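Long-range contacts in DNA polymerase III subunit beta (Deinococcus radiodurans, PDB 4TRT), which probably tethers DNA polymerases and other proteins to DNA for processive synthesis, as a ring-shaped head-to-tail homodimer closed around the duplex: residues 51-57 and 223-229; 123-129 and 206-212. Numbering follows the deposited sequence.

Contact 1: 51-57 and 223-229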
# COMPACT_ATOMS: atom_id res chain seq x y z
N GLU A 51 6.51 6.15 25.77
CA GLU A 51 7.89 6.57 25.43
C GLU A 51 7.95 8.03 25.04
O GLU A 51 8.92 8.72 25.33
CB GLU A 51 8.47 5.70 24.31
CG GLU A 51 8.56 4.22 24.66
CD GLU A 51 9.37 3.96 25.92
OE1 GLU A 51 10.39 4.65 26.17
OE2 GLU A 51 8.98 3.05 26.69
N ILE A 52 6.91 8.51 24.37
CA ILE A 52 6.79 9.95 24.13
C ILE A 52 5.42 10.46 24.54
O ILE A 52 4.47 9.71 24.59
CB ILE A 52 7.12 10.34 22.66
CG1 ILE A 52 6.06 9.84 21.68
CG2 ILE A 52 8.50 9.86 22.26
CD1 ILE A 52 6.05 10.63 20.38
N ASP A 53 5.35 11.76 24.85
CA ASP A 53 4.08 12.47 25.00
C ASP A 53 4.00 13.47 23.88
O ASP A 53 5.01 14.06 23.50
CB ASP A 53 3.98 13.25 26.31
CG ASP A 53 4.39 12.44 27.52
OD1 ASP A 53 4.06 11.24 27.57
OD2 ASP A 53 5.03 13.02 28.43
N LEU A 54 2.80 13.70 23.39
CA LEU A 54 2.58 14.63 22.29
C LEU A 54 1.36 15.48 22.57
O LEU A 54 0.34 14.99 23.07
CB LEU A 54 2.40 13.85 21.00
CG LEU A 54 2.21 14.61 19.70
CD1 LEU A 54 3.47 15.40 19.35
CD2 LEU A 54 1.84 13.63 18.60
N SER A 55 1.46 16.76 22.22
CA SER A 55 0.39 17.72 22.37
C SER A 55 0.32 18.54 21.09
O SER A 55 1.35 18.95 20.57
CB SER A 55 0.69 18.64 23.53
OG SER A 55 -0.43 19.42 23.83
N CYS A 56 -0.89 18.76 20.59
CA CYS A 56 -1.09 19.59 19.41
C CYS A 56 -2.21 20.58 19.67
O CYS A 56 -3.30 20.21 20.11
CB CYS A 56 -1.44 18.75 18.18
SG CYS A 56 -1.36 19.73 16.66
N PHE A 57 -1.94 21.85 19.37
CA PHE A 57 -2.94 22.90 19.51
C PHE A 57 -3.72 23.08 18.20
O PHE A 57 -3.14 23.19 17.13
CB PHE A 57 -2.28 24.21 19.89
CG PHE A 57 -3.24 25.36 20.02
CD1 PHE A 57 -4.04 25.49 21.15
CD2 PHE A 57 -3.33 26.33 19.03
CE1 PHE A 57 -4.92 26.55 21.28
CE2 PHE A 57 -4.21 27.40 19.16
CZ PHE A 57 -5.01 27.51 20.28
N ARG A 223 2.63 24.82 17.07
CA ARG A 223 1.46 24.04 17.50
C ARG A 223 1.70 22.67 18.14
O ARG A 223 0.81 22.17 18.82
CB ARG A 223 0.41 23.92 16.38
CG ARG A 223 -0.22 25.26 16.00
CD ARG A 223 -1.12 25.11 14.81
NE ARG A 223 -1.71 26.38 14.42
CZ ARG A 223 -2.60 26.51 13.44
NH1 ARG A 223 -3.02 25.45 12.76
NH2 ARG A 223 -3.08 27.71 13.14
N VAL A 224 2.87 22.05 17.94
CA VAL A 224 3.17 20.76 18.55
C VAL A 224 4.19 20.85 19.68
O VAL A 224 5.17 21.60 19.56
CB VAL A 224 3.71 19.74 17.52
CG1 VAL A 224 4.13 18.47 18.22
CG2 VAL A 224 2.68 19.43 16.46
N LYS A 225 3.96 20.10 20.76
CA LYS A 225 4.94 19.90 21.82
C LYS A 225 5.16 18.40 22.01
O LYS A 225 4.19 17.64 22.06
CB LYS A 225 4.45 20.50 23.13
CG LYS A 225 3.90 21.91 23.01
CD LYS A 225 3.55 22.46 24.39
CE LYS A 225 3.29 23.96 24.38
NZ LYS A 225 1.86 24.24 24.16
N MET A 226 6.41 17.97 22.12
CA MET A 226 6.71 16.55 22.31
C MET A 226 7.68 16.36 23.44
O MET A 226 8.74 17.03 23.45
CB MET A 226 7.29 15.94 21.03
CG MET A 226 7.55 14.44 21.13
SD MET A 226 8.30 13.70 19.68
CE MET A 226 6.88 13.46 18.62
N ASN A 227 7.35 15.46 24.36
CA ASN A 227 8.27 15.00 25.40
C ASN A 227 8.88 13.67 24.96
O ASN A 227 8.16 12.77 24.50
CB ASN A 227 7.58 14.79 26.75
CG ASN A 227 7.08 16.07 27.39
OD1 ASN A 227 7.62 17.15 27.14
ND2 ASN A 227 6.06 15.95 28.25
N LEU A 228 10.19 13.55 25.11
CA LEU A 228 10.89 12.30 24.85
C LEU A 228 12.01 12.10 25.83
O LEU A 228 12.49 13.05 26.45
CB LEU A 228 11.46 12.27 23.44
CG LEU A 228 12.31 13.49 23.06
CD1 LEU A 228 13.63 13.10 22.39
CD2 LEU A 228 11.49 14.42 22.17
N LYS A 229 12.41 10.84 25.98
CA LYS A 229 13.50 10.47 26.86
C LYS A 229 14.80 10.73 26.13
O LYS A 229 14.83 10.77 24.91
CB LYS A 229 13.42 8.99 27.21
CG LYS A 229 12.20 8.62 28.02
CD LYS A 229 12.15 7.12 28.24
CE LYS A 229 10.84 6.71 28.88
NZ LYS A 229 10.61 5.26 28.64
O HOH W 1 11.54 8.64 24.21
O HOH W 2 -3.35 22.59 13.88

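Contact 2: 123-129 and 206-212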
# COMPACT_ATOMS: atom_id res chain seq x y z
N GLN A 123 10.71 26.57 28.54
CA GLN A 123 11.96 27.33 28.49
C GLN A 123 12.75 27.07 27.20
O GLN A 123 13.15 25.93 26.92
CB GLN A 123 12.83 27.00 29.71
CG GLN A 123 14.24 27.58 29.66
CD GLN A 123 14.93 27.56 31.01
OE1 GLN A 123 14.46 28.16 31.97
NE2 GLN A 123 16.06 26.87 31.08
N ALA A 124 12.97 28.13 26.42
CA ALA A 124 13.66 28.01 25.14
C ALA A 124 15.17 27.95 25.35
O ALA A 124 15.84 28.97 25.29
CB ALA A 124 13.30 29.19 24.24
N ASP A 125 15.70 26.75 25.57
CA ASP A 125 17.14 26.57 25.82
C ASP A 125 17.95 26.63 24.53
O ASP A 125 19.02 27.23 24.49
CB ASP A 125 17.41 25.25 26.56
CG ASP A 125 16.89 25.26 27.99
OD1 ASP A 125 17.08 26.28 28.68
OD2 ASP A 125 16.29 24.25 28.41
N VAL A 126 17.45 26.00 23.47
CA VAL A 126 18.05 26.11 22.14
C VAL A 126 16.94 26.33 21.13
O VAL A 126 15.79 25.96 21.37
CB VAL A 126 18.80 24.83 21.71
CG1 VAL A 126 20.05 25.19 20.92
CG2 VAL A 126 19.18 23.99 22.92
N SER A 127 17.30 26.93 20.01
CA SER A 127 16.39 27.15 18.90
C SER A 127 17.09 26.76 17.60
O SER A 127 18.21 27.18 17.34
CB SER A 127 15.99 28.62 18.87
OG SER A 127 15.13 28.91 17.78
N LEU A 128 16.45 25.92 16.79
CA LEU A 128 16.97 25.60 15.45
C LEU A 128 15.81 25.52 14.45
O LEU A 128 14.65 25.67 14.83
CB LEU A 128 17.77 24.29 15.44
CG LEU A 128 17.23 23.18 16.33
CD1 LEU A 128 16.06 22.52 15.63
CD2 LEU A 128 18.31 22.16 16.66
N ASP A 129 16.13 25.32 13.18
CA ASP A 129 15.09 25.13 12.18
C ASP A 129 14.63 23.67 12.14
O ASP A 129 15.44 22.77 11.91
CB ASP A 129 15.56 25.55 10.79
CG ASP A 129 14.45 25.47 9.77
OD1 ASP A 129 13.67 26.45 9.64
OD2 ASP A 129 14.32 24.42 9.13
N GLY A 206 10.47 25.93 9.85
CA GLY A 206 10.23 26.93 10.88
C GLY A 206 10.94 26.55 12.15
O GLY A 206 11.60 25.52 12.21
N GLU A 207 10.78 27.36 13.18
CA GLU A 207 11.54 27.21 14.40
C GLU A 207 11.09 26.02 15.27
O GLU A 207 9.91 25.81 15.49
CB GLU A 207 11.45 28.50 15.21
CG GLU A 207 12.30 28.51 16.47
CD GLU A 207 12.28 29.85 17.18
OE1 GLU A 207 12.21 30.88 16.47
OE2 GLU A 207 12.34 29.87 18.43
N ALA A 208 12.07 25.26 15.76
CA ALA A 208 11.85 24.22 16.74
C ALA A 208 12.67 24.56 17.99
O ALA A 208 13.87 24.78 17.90
CB ALA A 208 12.28 22.89 16.18
N ARG A 209 12.01 24.60 19.14
CA ARG A 209 12.65 24.97 20.40
C ARG A 209 12.87 23.76 21.30
O ARG A 209 11.97 22.95 21.46
CB ARG A 209 11.79 26.00 21.15
CG ARG A 209 11.90 27.42 20.61
CD ARG A 209 10.82 28.38 21.11
NE ARG A 209 9.44 27.91 20.90
CZ ARG A 209 8.76 27.96 19.75
NH1 ARG A 209 9.30 28.44 18.64
NH2 ARG A 209 7.50 27.51 19.71
N PHE A 210 14.05 23.66 21.90
CA PHE A 210 14.37 22.58 22.85
C PHE A 210 14.30 23.11 24.27
O PHE A 210 14.85 24.17 24.58
CB PHE A 210 15.81 22.06 22.64
CG PHE A 210 16.02 21.24 21.40
CD1 PHE A 210 15.03 21.06 20.44
CD2 PHE A 210 17.26 20.65 21.19
CE1 PHE A 210 15.28 20.30 19.31
CE2 PHE A 210 17.51 19.90 20.06
CZ PHE A 210 16.52 19.71 19.12
N THR A 211 13.64 22.35 25.15
CA THR A 211 13.70 22.59 26.58
C THR A 211 14.35 21.36 27.20
O THR A 211 13.80 20.25 27.10
CB THR A 211 12.29 22.75 27.19
OG1 THR A 211 11.57 23.77 26.49
CG2 THR A 211 12.40 23.10 28.67
N TYR A 212 15.50 21.55 27.85
CA TYR A 212 16.22 20.46 28.50
C TYR A 212 15.55 20.08 29.81
O TYR A 212 15.10 20.94 30.55
CB TYR A 212 17.66 20.87 28.82
CG TYR A 212 18.47 21.26 27.61
CD1 TYR A 212 18.52 20.44 26.49
CD2 TYR A 212 19.20 22.45 27.59
CE1 TYR A 212 19.27 20.79 25.39
CE2 TYR A 212 19.96 22.81 26.49
CZ TYR A 212 19.99 21.97 25.40
OH TYR A 212 20.74 22.31 24.30

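Contact 1: 51-57 and 223-229
A salt bridge closes one end of this antiparallel pair: Lys-229 NZ donates to Glu-51 OE1 at 2.6 Å, bringing the tips of two long side chains together beyond the paired backbones. Just inside it a water links Glu-51 O (2.9 Å) to Lys-229 N (3.0 Å), in place of a direct backbone bond. Asp-53 and Asn-227 then pair twice over, through Asp-53 N to Asn-227 O (3.0 Å) and Asn-227 N to Asp-53 O (2.9 Å), and their side chains add Asn-227 ND2 to Asp-53 OD2 at 3.1 Å. The other ends of these two groups are also held, Asp-53 OD1 by Thr-48 and Asn-227 OD1 by Thr-218, so a polar chain runs across four neighbouring strands. The ladder continues with Ser-55 and Lys-225, joined by Ser-55 N to Lys-225 O and Lys-225 N to Ser-55 O, both 2.9 Å, and finishes with Phe-57 N on Arg-223 O at 2.8 Å.

Phe-120 covers the face that carries Asp-53, Ser-55, Lys-225 and Asn-227. The opposite face is apolar: Leu-54 CD1 meets Val-224 CG1 at 3.3 Å, Ile-52 CD1 meets Met-226 CE at 3.4 Å, and Cys-56 SG lies 4.1 Å from Val-224 CG2. Helices 8-21 and 193-202 pack on this side, one from each of the N-terminal and central domains. With strands running at 174° and an unbroken ladder of backbone hydrogen bonds, the junction between two clamp domains has the chemistry of a regular sheet interior, polar on one face and greasy beneath the helices.

Contact 2: 123-129 and 206-212
Strand 126-129 pairs antiparallel with strand 207-212 at the edge of the sheet shared by the N-terminal and central clamp domains, and a classic beta bulge marks where the pairing begins. Asp-125 and Val-126 both face Phe-210, whose O accepts from Asp-125 N at 2.9 Å and, weakly, from Val-126 N at 3.4 Å. Asp-125 also reaches along the strand, its OD2 accepting from Tyr-212 N at 2.9 Å, while Thr-211 OG1 donates to Gln-123 O at 2.7 Å, securing the approach to the strand. Beyond the bulge the pairing is regular, with Leu-128 N to Ala-208 O at 3.0 Å and Ala-208 N to Leu-128 O at 2.8 Å. On the buried face Leu-128 CD2 lies 3.9 Å from Phe-210 CZ, and Leu-133 of helix 130-140 packs on both residues. Asp-129 N-caps that helix through OD2, bonded to the backbone N of Glu-132, while its OD1 accepts from Gly-206 N at 3.2 Å.

Both contacts belong to one antiparallel sheet, in which strands 52-59, 224-229, 216-220, 207-212 and 126-129 follow one another. Strand 216-220 therefore separates contact 1 from contact 2; their centres are 14 Å apart and their nearest atoms about 6 Å, without touching. Along the chain, contact 2 is nested inside the loop closed by contact 1. The two differ in what they join: 123-129 with 206-212 brings the first and a later strand of the central domain together, whereas 51-57 with 223-229 fuses that domain to the N-terminal one. Such continuous sheets across domain boundaries are characteristic of beta sliding clamps, whose outer ring surface they form, with helices lining the DNA channel.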